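Local coordinates for protein putative secreted lipase (Streptomyces sp. W007, PDB 5H6B) that probably hydrolyses ester bonds of triacylglycerols as a secreted, thermostable lipase of the alpha/beta-hydrolase superfamily, at residues 18-23 / 59-64; 29-34 / 93-98; 39-44 / 71-76; 46-51 / 238-243; 102-107 / 127-132. All blocks are in the same frame, centred on the assembly; numbering follows the deposited sequence.

Starting from the N terminus, interaction 1 closes the first loop, fastening the segment after strand 16-17 to strand 59-63 by a disulfide. Interaction 2 sets strand 32-35 under the end of helix 80-98; it crosses interaction 1, and the strands 32-35 and 59-63 are sheet neighbours. Interaction 3, nested inside the loop of interaction 2 and crossing interaction 1, joins two loops beyond the strands, and it shares a zinc ion with interaction 1. Interaction 4 closes the longest loop, from helix 49-54 to helix 240-250, crossing the first three. Nested within it, interaction 5 pairs the central strands 103-108 and 128-134, extending the sheet that interactions 1 and 2 also reach.

Interaction 1: 18-23 / 59-64; sequences NDYSCK and CVFSLD. With ZN (zinc ion), chain C.
Phe61 reaches over one face of the Tyr20 ring, its CE2 displaced toward the rim and 3.5 Å from Tyr20 CE2, with the two ring planes inclined at 57°. At the far end of the phenylalanine, CZ lies 3.5 Å from the carbonyl oxygen of Asp19. Phe61 belongs to strand 59-63 of the parallel alpha/beta-hydrolase sheet, and Phe90 of helix 80-98 touches both rings, so broad aromatic surfaces suit the place. Asn18 borders the strand with its main-chain N and its side-chain amide, OD1 standing in for a backbone carbonyl. Its N donates to Val60 O, and its OD1 takes the Ser62 N-H on an in-plane lone pair at 2.9 Å. Its ND2 makes a longer bond of 3.3 Å to Ser62 OG, a hydroxyl also bonded to Ser42 O and Trp17 NE1. Asparagine also tolerates the positive phi here. Beyond it runs a type I turn, Asp19 to Cys22; Asp19 OD1 accepts Ser21 N, which makes an Asx turn, and also the Ser21 hydroxyl. Farther along the chain, Asp64 OD2 binds zinc together with His75. The turn is tied covalently to the start of the strand: Cys22 SG joins Cys59 SG at 2.1 Å, with the C-S-S-C torsion at -77°.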
# COMPACT_ATOMS: atom_id res chain seq x y z
N ASN A 18 -6.45 5.44 13.71
CA ASN A 18 -7.38 6.52 13.44
C ASN A 18 -7.79 7.32 14.69
O ASN A 18 -8.88 7.89 14.75
CB ASN A 18 -8.60 5.99 12.66
CG ASN A 18 -8.22 5.56 11.26
OD1 ASN A 18 -7.20 5.98 10.72
ND2 ASN A 18 -9.05 4.73 10.66
N ASP A 19 -6.87 7.39 15.65
CA ASP A 19 -7.00 8.24 16.80
C ASP A 19 -6.24 9.53 16.46
O ASP A 19 -5.00 9.57 16.53
CB ASP A 19 -6.43 7.54 18.04
CG ASP A 19 -6.45 8.41 19.29
OD1 ASP A 19 -6.68 9.65 19.20
OD2 ASP A 19 -6.21 7.85 20.38
N TYR A 20 -6.99 10.58 16.11
CA TYR A 20 -6.42 11.89 15.76
C TYR A 20 -5.87 12.73 16.92
O TYR A 20 -5.38 13.83 16.69
CB TYR A 20 -7.42 12.69 14.91
CG TYR A 20 -7.59 12.07 13.54
CD1 TYR A 20 -8.51 11.03 13.31
CD2 TYR A 20 -6.78 12.49 12.47
CE1 TYR A 20 -8.64 10.45 12.05
CE2 TYR A 20 -6.90 11.91 11.21
CZ TYR A 20 -7.82 10.90 11.00
OH TYR A 20 -7.91 10.35 9.75
N SER A 21 -5.94 12.23 18.15
CA SER A 21 -5.21 12.82 19.28
C SER A 21 -3.82 12.16 19.45
O SER A 21 -3.06 12.58 20.32
CB SER A 21 -6.03 12.70 20.56
OG SER A 21 -5.95 11.39 21.10
N CYS A 22 -3.50 11.16 18.63
CA CYS A 22 -2.21 10.48 18.70
C CYS A 22 -1.06 11.43 18.33
O CYS A 22 -1.19 12.26 17.41
CB CYS A 22 -2.17 9.23 17.79
SG CYS A 22 -0.95 7.97 18.28
N LYS A 23 0.03 11.31 19.08
CA LYS A 23 1.24 12.12 18.91
C LYS A 23 2.43 11.15 18.81
O LYS A 23 2.74 10.46 19.79
CB LYS A 23 1.43 13.10 20.09
CG LYS A 23 1.06 14.55 19.76
CD LYS A 23 -0.44 14.80 19.74
CE LYS A 23 -0.78 16.02 18.90
NZ LYS A 23 -2.24 16.29 18.88
N CYS A 59 1.59 5.60 15.78
CA CYS A 59 0.31 6.24 15.46
C CYS A 59 -0.05 5.85 14.01
O CYS A 59 0.67 6.25 13.08
CB CYS A 59 0.43 7.77 15.55
SG CYS A 59 0.78 8.39 17.22
N VAL A 60 -1.13 5.09 13.84
CA VAL A 60 -1.50 4.51 12.53
C VAL A 60 -2.80 5.16 12.05
O VAL A 60 -3.69 5.46 12.84
CB VAL A 60 -1.65 2.97 12.63
CG1 VAL A 60 -2.00 2.35 11.28
CG2 VAL A 60 -0.37 2.35 13.19
N PHE A 61 -2.89 5.41 10.75
CA PHE A 61 -4.07 5.99 10.12
C PHE A 61 -4.34 5.24 8.83
O PHE A 61 -3.39 4.77 8.19
CB PHE A 61 -3.86 7.47 9.82
CG PHE A 61 -3.71 8.31 11.05
CD1 PHE A 61 -2.47 8.43 11.69
CD2 PHE A 61 -4.81 8.97 11.60
CE1 PHE A 61 -2.34 9.19 12.84
CE2 PHE A 61 -4.68 9.73 12.75
CZ PHE A 61 -3.44 9.84 13.37
N SER A 62 -5.61 5.10 8.47
CA SER A 62 -5.99 4.39 7.24
C SER A 62 -7.15 5.10 6.57
O SER A 62 -8.10 5.46 7.24
CB SER A 62 -6.38 2.96 7.57
OG SER A 62 -7.54 2.93 8.39
N LEU A 63 -7.06 5.32 5.26
CA LEU A 63 -8.11 6.03 4.51
C LEU A 63 -8.91 5.12 3.62
O LEU A 63 -8.43 4.06 3.19
CB LEU A 63 -7.49 7.12 3.62
CG LEU A 63 -7.02 6.77 2.18
CD1 LEU A 63 -6.73 8.02 1.36
CD2 LEU A 63 -5.80 5.86 2.21
N ASP A 64 -10.10 5.59 3.28
CA ASP A 64 -10.91 5.03 2.20
C ASP A 64 -10.65 5.86 0.96
O ASP A 64 -10.59 7.05 1.05
CB ASP A 64 -12.40 5.17 2.56
CG ASP A 64 -13.01 3.90 3.10
OD1 ASP A 64 -12.32 2.89 3.34
OD2 ASP A 64 -14.25 3.92 3.26
ZN ZN C . -15.53 2.59 3.13

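Interaction 2: 29-34 / 93-98; sequences PRPVVL and KVLDAT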
# COMPACT_ATOMS: atom_id res chain seq x y z
N PRO A 29 8.67 8.66 15.32
CA PRO A 29 8.25 10.04 15.15
C PRO A 29 7.38 10.33 13.93
O PRO A 29 6.89 11.45 13.78
CB PRO A 29 9.57 10.80 15.05
CG PRO A 29 10.51 9.82 14.44
CD PRO A 29 10.11 8.49 15.00
N ARG A 30 7.19 9.35 13.05
CA ARG A 30 6.32 9.54 11.91
C ARG A 30 5.08 8.66 12.04
O ARG A 30 5.20 7.47 12.35
CB ARG A 30 7.06 9.28 10.61
CG ARG A 30 8.12 10.34 10.30
CD ARG A 30 8.84 10.07 8.99
NE ARG A 30 9.66 8.88 9.15
CZ ARG A 30 10.91 8.86 9.62
NH1 ARG A 30 11.54 9.99 9.97
NH2 ARG A 30 11.55 7.70 9.73
N PRO A 31 3.90 9.25 11.82
CA PRO A 31 2.69 8.44 11.77
C PRO A 31 2.65 7.62 10.47
O PRO A 31 3.22 8.04 9.44
CB PRO A 31 1.59 9.49 11.77
CG PRO A 31 2.18 10.61 10.97
CD PRO A 31 3.65 10.61 11.29
N VAL A 32 1.97 6.48 10.53
CA VAL A 32 1.86 5.57 9.40
C VAL A 32 0.48 5.73 8.78
O VAL A 32 -0.53 5.72 9.49
CB VAL A 32 2.08 4.11 9.84
CG1 VAL A 32 1.97 3.17 8.64
CG2 VAL A 32 3.44 3.97 10.51
N VAL A 33 0.45 5.90 7.45
CA VAL A 33 -0.78 5.89 6.66
C VAL A 33 -0.86 4.58 5.84
O VAL A 33 0.05 4.27 5.05
CB VAL A 33 -0.90 7.14 5.76
CG1 VAL A 33 -2.11 7.05 4.84
CG2 VAL A 33 -0.99 8.40 6.61
N LEU A 34 -1.94 3.83 6.04
CA LEU A 34 -2.22 2.59 5.36
C LEU A 34 -3.18 2.82 4.20
O LEU A 34 -4.19 3.52 4.35
CB LEU A 34 -2.82 1.59 6.33
CG LEU A 34 -2.03 1.26 7.60
CD1 LEU A 34 -2.74 0.16 8.38
CD2 LEU A 34 -0.59 0.86 7.30
N LYS A 93 -4.16 16.18 6.39
CA LYS A 93 -5.01 16.09 7.60
C LYS A 93 -4.35 15.33 8.76
O LYS A 93 -4.51 15.70 9.93
CB LYS A 93 -6.33 15.43 7.21
CG LYS A 93 -7.37 15.25 8.30
CD LYS A 93 -8.63 14.56 7.76
CE LYS A 93 -9.19 15.29 6.54
NZ LYS A 93 -10.63 15.02 6.32
N VAL A 94 -3.61 14.27 8.43
CA VAL A 94 -2.87 13.50 9.45
C VAL A 94 -1.66 14.30 9.98
O VAL A 94 -1.35 14.27 11.18
CB VAL A 94 -2.43 12.11 8.90
CG1 VAL A 94 -1.51 11.38 9.86
CG2 VAL A 94 -3.64 11.23 8.59
N LEU A 95 -0.97 15.01 9.08
CA LEU A 95 0.16 15.86 9.48
C LEU A 95 -0.30 17.10 10.26
O LEU A 95 0.26 17.39 11.33
CB LEU A 95 1.01 16.24 8.26
CG LEU A 95 1.70 15.04 7.57
CD1 LEU A 95 2.57 15.50 6.40
CD2 LEU A 95 2.52 14.22 8.55
N ASP A 96 -1.34 17.79 9.78
CA ASP A 96 -1.97 18.92 10.50
C ASP A 96 -2.35 18.55 11.94
O ASP A 96 -2.19 19.36 12.83
CB ASP A 96 -3.23 19.46 9.77
CG ASP A 96 -2.90 20.21 8.47
OD1 ASP A 96 -1.70 20.43 8.16
OD2 ASP A 96 -3.84 20.57 7.73
N ALA A 97 -2.80 17.31 12.17
CA ALA A 97 -3.24 16.85 13.50
C ALA A 97 -2.10 16.35 14.40
O ALA A 97 -2.06 16.67 15.59
CB ALA A 97 -4.29 15.77 13.34
N THR A 98 -1.21 15.54 13.84
CA THR A 98 -0.11 14.95 14.62
C THR A 98 0.96 15.98 14.93
O THR A 98 1.63 15.88 15.96
CB THR A 98 0.57 13.76 13.90
OG1 THR A 98 0.98 14.13 12.57
CG2 THR A 98 -0.38 12.57 13.85
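Pro31 and Val94 lie alongside one another but point opposite ways, the edge of the proline ring running beside one branch of the valine. Pro31 CG comes to 3.9 Å from Val94 CG1, and Pro31 CB lies only slightly farther from that methyl. CG1 stands anti to the backbone N of Val94 (chi1 172°), which brings it to the proline; the other branch, CG2, faces Val33, whose own CG2 is 4.4 Å away. Leu95 adds a looser touch through CD2, also to Pro31 CG. Rigid proline and branched valines suit this place, since they lose little freedom on burial. The helix 80-98 is the connection of a beta-alpha-beta crossover from strand 59-63 to strand 103-108, and strand 32-35 lies between those two in the sheet, so the helix passes over it. Val94 accordingly also touches Phe61, and Val33 touches Leu105. Thr98, one turn on, meets the proline obliquely, with OG1 4.0 Å from Pro31 CG. That hydroxyl donates to Val94 O at 2.7 Å, while the backbone Thr98 N reaches the same oxygen from the opposite face of its plane. An alanine here would probably leave Val94 O with the backbone bond alone and open a gap beside Pro31 CG. A weak bond from Ala100 N also ends on Thr98 OG1, just where the chain leaves the helix.

Interaction 3: 39-44 / 71-76; sequences FGNSID and VPFFHG. With ZN (zinc ion), chain C; ZN (zinc ion), chain B.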
# COMPACT_ATOMS: atom_id res chain seq x y z
N PHE A 39 -10.97 -3.13 -4.27
CA PHE A 39 -12.09 -3.75 -3.52
C PHE A 39 -11.93 -3.75 -2.01
O PHE A 39 -12.65 -4.48 -1.34
CB PHE A 39 -12.39 -5.20 -3.95
CG PHE A 39 -12.45 -5.42 -5.43
CD1 PHE A 39 -13.22 -4.60 -6.24
CD2 PHE A 39 -11.77 -6.49 -6.01
CE1 PHE A 39 -13.30 -4.83 -7.61
CE2 PHE A 39 -11.83 -6.71 -7.38
CZ PHE A 39 -12.60 -5.88 -8.18
N GLY A 40 -11.02 -2.94 -1.47
CA GLY A 40 -10.75 -2.92 -0.04
C GLY A 40 -11.27 -1.64 0.58
O GLY A 40 -11.78 -0.76 -0.11
N ASN A 41 -11.11 -1.54 1.89
CA ASN A 41 -11.44 -0.33 2.63
C ASN A 41 -10.46 -0.11 3.78
O ASN A 41 -9.56 -0.94 4.04
CB ASN A 41 -12.89 -0.41 3.13
CG ASN A 41 -13.11 -1.57 4.07
OD1 ASN A 41 -12.51 -1.62 5.13
ND2 ASN A 41 -13.96 -2.51 3.68
N SER A 42 -10.67 1.00 4.48
CA SER A 42 -9.80 1.46 5.56
C SER A 42 -9.70 0.55 6.77
O SER A 42 -8.75 0.70 7.55
CB SER A 42 -10.26 2.82 6.06
OG SER A 42 -11.52 2.70 6.65
N ILE A 43 -10.69 -0.33 6.96
CA ILE A 43 -10.72 -1.21 8.14
C ILE A 43 -10.30 -2.64 7.82
O ILE A 43 -9.39 -3.17 8.45
CB ILE A 43 -12.12 -1.23 8.82
CG1 ILE A 43 -12.56 0.18 9.21
CG2 ILE A 43 -12.14 -2.17 10.03
CD1 ILE A 43 -11.51 1.01 9.91
N ASP A 44 -10.96 -3.24 6.84
CA ASP A 44 -10.85 -4.69 6.57
C ASP A 44 -9.50 -5.14 6.06
O ASP A 44 -9.05 -6.24 6.40
CB ASP A 44 -11.92 -5.16 5.58
CG ASP A 44 -13.32 -5.09 6.16
OD1 ASP A 44 -13.47 -5.26 7.38
OD2 ASP A 44 -14.28 -4.86 5.40
N VAL A 71 -21.76 1.25 -3.68
CA VAL A 71 -20.91 0.07 -3.45
C VAL A 71 -20.11 0.26 -2.14
O VAL A 71 -18.89 0.56 -2.18
CB VAL A 71 -19.93 -0.17 -4.64
CG1 VAL A 71 -19.21 -1.51 -4.48
CG2 VAL A 71 -20.67 -0.11 -5.98
N PRO A 72 -20.78 0.10 -0.98
CA PRO A 72 -20.05 0.11 0.29
C PRO A 72 -19.08 -1.08 0.42
O PRO A 72 -19.25 -2.11 -0.25
CB PRO A 72 -21.15 -0.00 1.36
CG PRO A 72 -22.44 0.21 0.65
CD PRO A 72 -22.22 -0.18 -0.78
N PHE A 73 -18.06 -0.90 1.26
CA PHE A 73 -17.04 -1.90 1.56
C PHE A 73 -15.94 -2.09 0.50
O PHE A 73 -14.81 -2.30 0.88
CB PHE A 73 -17.65 -3.25 1.95
CG PHE A 73 -18.61 -3.16 3.10
CD1 PHE A 73 -18.14 -2.80 4.36
CD2 PHE A 73 -19.97 -3.45 2.94
CE1 PHE A 73 -19.01 -2.71 5.44
CE2 PHE A 73 -20.85 -3.35 4.00
CZ PHE A 73 -20.37 -2.99 5.26
N PHE A 74 -16.27 -2.01 -0.79
CA PHE A 74 -15.36 -2.36 -1.89
C PHE A 74 -14.94 -1.12 -2.66
O PHE A 74 -15.67 -0.66 -3.55
CB PHE A 74 -16.01 -3.36 -2.84
CG PHE A 74 -16.67 -4.53 -2.15
CD1 PHE A 74 -15.91 -5.48 -1.48
CD2 PHE A 74 -18.06 -4.68 -2.16
CE1 PHE A 74 -16.50 -6.57 -0.86
CE2 PHE A 74 -18.67 -5.77 -1.55
CZ PHE A 74 -17.89 -6.72 -0.90
N HIS A 75 -13.78 -0.55 -2.31
CA HIS A 75 -13.31 0.71 -2.90
C HIS A 75 -12.14 0.49 -3.87
O HIS A 75 -11.97 -0.62 -4.37
CB HIS A 75 -12.98 1.71 -1.80
CG HIS A 75 -14.01 1.77 -0.72
ND1 HIS A 75 -15.35 1.80 -1.00
CD2 HIS A 75 -13.90 1.83 0.63
CE1 HIS A 75 -16.03 1.87 0.14
NE2 HIS A 75 -15.17 1.89 1.14
N GLY A 76 -11.38 1.53 -4.18
CA GLY A 76 -10.39 1.47 -5.25
C GLY A 76 -11.00 1.33 -6.62
O GLY A 76 -10.38 0.75 -7.51
ZN ZN C . -15.53 2.59 3.13
ZN ZN B . -15.46 -4.87 8.10
O HOH W 1 -14.64 -5.68 10.42
O HOH W 2 -16.24 -2.98 7.82
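Asn41 lies against the His75 imidazole, its CB 3.5 Å from His75 CD2, while its amide extends past the ring to the backbone of Phe73. There ND2 donates to Phe73 O at 2.9 Å in a nearly straight bond (163°) that falls on an in-plane lone pair of the carbonyl. The other N-H of ND2 goes to Asp44 OD2, which it meets from above the carboxylate plane. On the other side of the amide, OD1 accepts from Ile43 N, in an Asx turn, and from Asp44 N; chi1 of 61° keeps CG close to its own backbone, where OD1 can meet these N-H groups two and three residues on. Four bonds thus fix the rotation of the amide, and asparagine, a donor and acceptor on one flat group, is well suited to the task. The backbones add two bonds of their own: Phe39 N to His75 O at 2.7 Å, and His75 N to Gly40 O at 3.0 Å. Beside them Phe39 O sits in the plane of the Phe74 ring, at its edge, 3.4 Å from CD1. Segment 39-44 follows strand 32-35, a region where alpha/beta-hydrolases commonly carry part of the oxyanion hole. His75 NE2 binds a zinc ion at 2.1 Å in company with Asp64 OD2, and Asp44 OD1 holds a second zinc with two waters. The amide bond to Asp44 OD2 and the backbone bonds at His75 probably help to place the two metal ligands, and each zinc would be expected to polarise its ligand.

Interaction 4: 46-51 / 238-243; sequences WLVLAP and IDRIAF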
# COMPACT_ATOMS: atom_id res chain seq x y z
N TRP A 46 -6.79 -3.98 6.99
CA TRP A 46 -5.79 -3.69 8.00
C TRP A 46 -6.10 -4.24 9.38
O TRP A 46 -5.43 -3.85 10.35
CB TRP A 46 -5.57 -2.17 8.05
CG TRP A 46 -5.25 -1.62 6.71
CD1 TRP A 46 -5.92 -0.64 6.05
CD2 TRP A 46 -4.18 -2.03 5.83
NE1 TRP A 46 -5.34 -0.40 4.83
CE2 TRP A 46 -4.28 -1.25 4.67
CE3 TRP A 46 -3.14 -2.96 5.93
CZ2 TRP A 46 -3.39 -1.38 3.61
CZ3 TRP A 46 -2.25 -3.10 4.86
CH2 TRP A 46 -2.38 -2.31 3.72
N LEU A 47 -7.05 -5.18 9.49
CA LEU A 47 -7.37 -5.81 10.79
C LEU A 47 -6.19 -6.53 11.47
O LEU A 47 -6.19 -6.64 12.69
CB LEU A 47 -8.55 -6.79 10.67
CG LEU A 47 -9.91 -6.14 10.37
CD1 LEU A 47 -10.93 -7.23 10.07
CD2 LEU A 47 -10.38 -5.26 11.51
N VAL A 48 -5.21 -7.02 10.70
CA VAL A 48 -4.01 -7.58 11.31
C VAL A 48 -2.91 -6.52 11.42
O VAL A 48 -2.41 -6.28 12.52
CB VAL A 48 -3.52 -8.85 10.58
CG1 VAL A 48 -2.21 -9.36 11.18
CG2 VAL A 48 -4.59 -9.94 10.64
N LEU A 49 -2.56 -5.88 10.31
CA LEU A 49 -1.42 -4.95 10.30
C LEU A 49 -1.55 -3.72 11.19
O LEU A 49 -0.56 -3.33 11.81
CB LEU A 49 -1.06 -4.49 8.89
CG LEU A 49 0.10 -3.48 8.78
CD1 LEU A 49 1.40 -4.05 9.36
CD2 LEU A 49 0.32 -3.03 7.33
N ALA A 50 -2.72 -3.09 11.23
CA ALA A 50 -2.88 -1.88 12.05
C ALA A 50 -2.64 -2.13 13.54
O ALA A 50 -1.80 -1.46 14.13
CB ALA A 50 -4.20 -1.16 11.80
N PRO A 51 -3.33 -3.13 14.14
CA PRO A 51 -2.97 -3.52 15.53
C PRO A 51 -1.51 -3.96 15.71
O PRO A 51 -0.92 -3.69 16.74
CB PRO A 51 -3.88 -4.72 15.83
CG PRO A 51 -5.01 -4.59 14.88
CD PRO A 51 -4.48 -3.90 13.64
N ILE A 238 -3.07 -10.81 5.96
CA ILE A 238 -2.85 -11.71 7.11
C ILE A 238 -1.42 -12.19 7.36
O ILE A 238 -1.14 -12.85 8.36
CB ILE A 238 -3.73 -12.97 6.97
CG1 ILE A 238 -3.38 -13.75 5.70
CG2 ILE A 238 -5.21 -12.59 6.96
CD1 ILE A 238 -3.94 -15.15 5.70
N ASP A 239 -0.50 -11.88 6.45
CA ASP A 239 0.83 -12.45 6.50
C ASP A 239 1.74 -11.66 7.46
O ASP A 239 2.20 -10.58 7.13
CB ASP A 239 1.37 -12.50 5.07
CG ASP A 239 2.61 -13.34 4.95
OD1 ASP A 239 3.41 -13.28 5.91
OD2 ASP A 239 2.77 -14.05 3.94
N ARG A 240 1.99 -12.21 8.65
CA ARG A 240 2.86 -11.57 9.65
C ARG A 240 4.35 -11.55 9.25
O ARG A 240 5.10 -10.72 9.74
CB ARG A 240 2.78 -12.27 11.01
CG ARG A 240 1.60 -11.89 11.86
CD ARG A 240 0.38 -12.63 11.42
NE ARG A 240 -0.74 -12.49 12.36
CZ ARG A 240 -2.02 -12.76 12.07
NH1 ARG A 240 -2.39 -13.20 10.85
NH2 ARG A 240 -2.93 -12.57 13.01
N ILE A 241 4.77 -12.49 8.40
CA ILE A 241 6.12 -12.45 7.85
C ILE A 241 6.27 -11.17 7.03
O ILE A 241 7.18 -10.37 7.30
CB ILE A 241 6.43 -13.72 7.03
CG1 ILE A 241 6.57 -14.93 7.97
CG2 ILE A 241 7.72 -13.55 6.23
CD1 ILE A 241 6.44 -16.28 7.29
N ALA A 242 5.35 -10.96 6.09
CA ALA A 242 5.31 -9.70 5.35
C ALA A 242 5.23 -8.50 6.29
O ALA A 242 5.97 -7.54 6.11
CB ALA A 242 4.16 -9.68 4.36
N PHE A 243 4.37 -8.56 7.30
CA PHE A 243 4.22 -7.41 8.20
C PHE A 243 5.46 -7.12 9.07
O PHE A 243 5.76 -5.97 9.36
CB PHE A 243 2.93 -7.53 9.05
CG PHE A 243 1.65 -7.63 8.24
CD1 PHE A 243 1.56 -7.16 6.92
CD2 PHE A 243 0.50 -8.18 8.81
CE1 PHE A 243 0.36 -7.25 6.19
CE2 PHE A 243 -0.70 -8.28 8.09
CZ PHE A 243 -0.76 -7.80 6.78
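Leu49 CB sits almost squarely over the Phe243 ring, 3.8 Å from its centroid and 8° off the normal, a CH-pi contact, while Leu49 CD1 reaches the ring at CG. Val48 meets the same ring at its edge, CG1 lying in the plane 3.6 Å from CE2. That methyl does double duty: it is also centred over one face of the Arg240 guanidinium, 3.5 Å from CZ. The flat arginine head suits this half-exposed place, covering an apolar branch with its face while its rim stays polar. Arg240 is bent at chi2 (81°), and its NH1 donates to Ile238 O at 2.8 Å on an in-plane lone pair. An alanine in its place would probably strip the guanidinium from beside Val48 CG1 and leave Ile238 O without this side-chain donor. Farther out, Asp239 O lies over the Phe243 face opposite Leu49 and accepts the Phe243 N-H. The Asp239 carboxylate caps the helix, OD1 accepting from Ala242 N at 3.0 Å, and Ser230 OG bonds to its OD2. The result is an N-capped helix, 240-250, packed by its first turn against residues 48-49, where the chain leads into helix 49-54, two helices covering the same face of the alpha/beta-hydrolase sheet.

Interaction 5: 102-107 / 127-132; sequences KADLVG and KVNALV
Leu105 and its neighbours pair with segment 127-132 in parallel register, the strand axes 4.7 Å apart and 13° from exact alignment. Ala103 N donates to Lys127 O and Asn129 N to Ala103 O; the next bond, Leu105 N to Ala130 O at 2.8 Å, skips a residue, because the second strand turns a corner at Asn129. Beyond it the ladder resumes with Val132 N to Leu105 O and Gly107 N to Val132 O. The displaced Asn129 puts its side chain to use: CG is anti to the backbone N (chi1 166°), and ND2 donates to Asp104 OD1 at 2.8 Å, on the syn lone pair and in its own amide plane. The two side chains run side by side, their flat ends turned 48° apart. Asp104 OD2 forms a salt bridge with Arg30 NE, so both oxygens of this buried carboxylate have partners. On the face of Ala103, Leu105 crosses Val128 at about a right angle, CD1 4.0 Å from Val128 CG2, and its CB packs 3.8 Å from Leu131 CD1. On the other face Val106 and Val132 lie alongside, CG2 of the first 4.1 Å from CB of the second; beta-branched residues suit such central strands. Gly107 probably opens the GxSxG nucleophile elbow. Helix 115-121 covers Val128 and Leu131, helix 240-250 covers Val106 and Val132, and strand 32-35 bonds to the far edge of strand 103-108.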
# COMPACT_ATOMS: atom_id res chain seq x y z
N LYS A 102 6.54 14.63 8.31
CA LYS A 102 6.34 13.63 7.27
C LYS A 102 5.63 12.39 7.80
O LYS A 102 5.72 12.05 8.99
CB LYS A 102 7.69 13.23 6.65
CG LYS A 102 8.39 14.34 5.88
CD LYS A 102 9.76 13.90 5.41
CE LYS A 102 10.26 14.74 4.25
NZ LYS A 102 11.68 14.44 3.97
N ALA A 103 4.92 11.73 6.90
CA ALA A 103 4.28 10.45 7.17
C ALA A 103 5.05 9.33 6.47
O ALA A 103 5.72 9.58 5.47
CB ALA A 103 2.85 10.49 6.67
N ASP A 104 4.97 8.12 7.01
CA ASP A 104 5.36 6.91 6.27
C ASP A 104 4.09 6.25 5.71
O ASP A 104 3.06 6.22 6.38
CB ASP A 104 6.16 5.95 7.15
CG ASP A 104 7.58 6.46 7.43
OD1 ASP A 104 8.20 7.08 6.54
OD2 ASP A 104 8.08 6.25 8.55
N LEU A 105 4.16 5.75 4.47
CA LEU A 105 3.03 5.15 3.77
C LEU A 105 3.25 3.66 3.59
O LEU A 105 4.32 3.24 3.16
CB LEU A 105 2.81 5.81 2.40
CG LEU A 105 1.86 7.00 2.39
CD1 LEU A 105 2.25 8.04 3.42
CD2 LEU A 105 1.80 7.63 1.01
N VAL A 106 2.23 2.86 3.93
CA VAL A 106 2.21 1.44 3.63
C VAL A 106 0.96 1.15 2.81
O VAL A 106 -0.15 1.49 3.22
CB VAL A 106 2.22 0.54 4.88
CG1 VAL A 106 2.28 -0.93 4.46
CG2 VAL A 106 3.40 0.88 5.79
N GLY A 107 1.14 0.49 1.67
CA GLY A 107 0.03 0.19 0.78
C GLY A 107 0.04 -1.21 0.20
O GLY A 107 1.09 -1.76 -0.11
N LYS A 127 6.07 15.60 1.82
CA LYS A 127 5.37 15.11 3.00
C LYS A 127 5.60 13.63 3.34
O LYS A 127 5.06 13.14 4.33
CB LYS A 127 3.88 15.40 2.83
CG LYS A 127 3.56 16.89 2.72
CD LYS A 127 2.63 17.17 1.55
CE LYS A 127 2.37 18.66 1.35
NZ LYS A 127 1.27 18.89 0.36
N VAL A 128 6.42 12.91 2.55
CA VAL A 128 6.59 11.45 2.73
C VAL A 128 8.06 11.00 2.79
O VAL A 128 8.84 11.27 1.87
CB VAL A 128 5.86 10.65 1.62
CG1 VAL A 128 6.15 9.16 1.71
CG2 VAL A 128 4.37 10.89 1.69
N ASN A 129 8.38 10.26 3.84
CA ASN A 129 9.71 9.70 4.07
C ASN A 129 9.88 8.33 3.39
O ASN A 129 10.88 8.08 2.72
CB ASN A 129 9.95 9.61 5.58
CG ASN A 129 11.15 8.76 5.94
OD1 ASN A 129 12.28 9.16 5.73
ND2 ASN A 129 10.91 7.60 6.52
N ALA A 130 8.89 7.44 3.58
CA ALA A 130 8.96 6.07 3.08
C ALA A 130 7.63 5.59 2.50
O ALA A 130 6.55 5.92 3.01
CB ALA A 130 9.45 5.12 4.17
N LEU A 131 7.73 4.86 1.40
CA LEU A 131 6.61 4.19 0.79
C LEU A 131 6.92 2.71 0.75
O LEU A 131 7.82 2.27 0.02
CB LEU A 131 6.35 4.71 -0.63
CG LEU A 131 5.25 3.96 -1.41
CD1 LEU A 131 3.92 3.91 -0.66
CD2 LEU A 131 5.08 4.58 -2.77
N VAL A 132 6.13 1.94 1.51
CA VAL A 132 6.21 0.50 1.54
C VAL A 132 5.03 -0.05 0.77
O VAL A 132 3.88 0.23 1.12
CB VAL A 132 6.19 -0.01 2.98
CG1 VAL A 132 6.45 -1.51 3.03
CG2 VAL A 132 7.22 0.76 3.81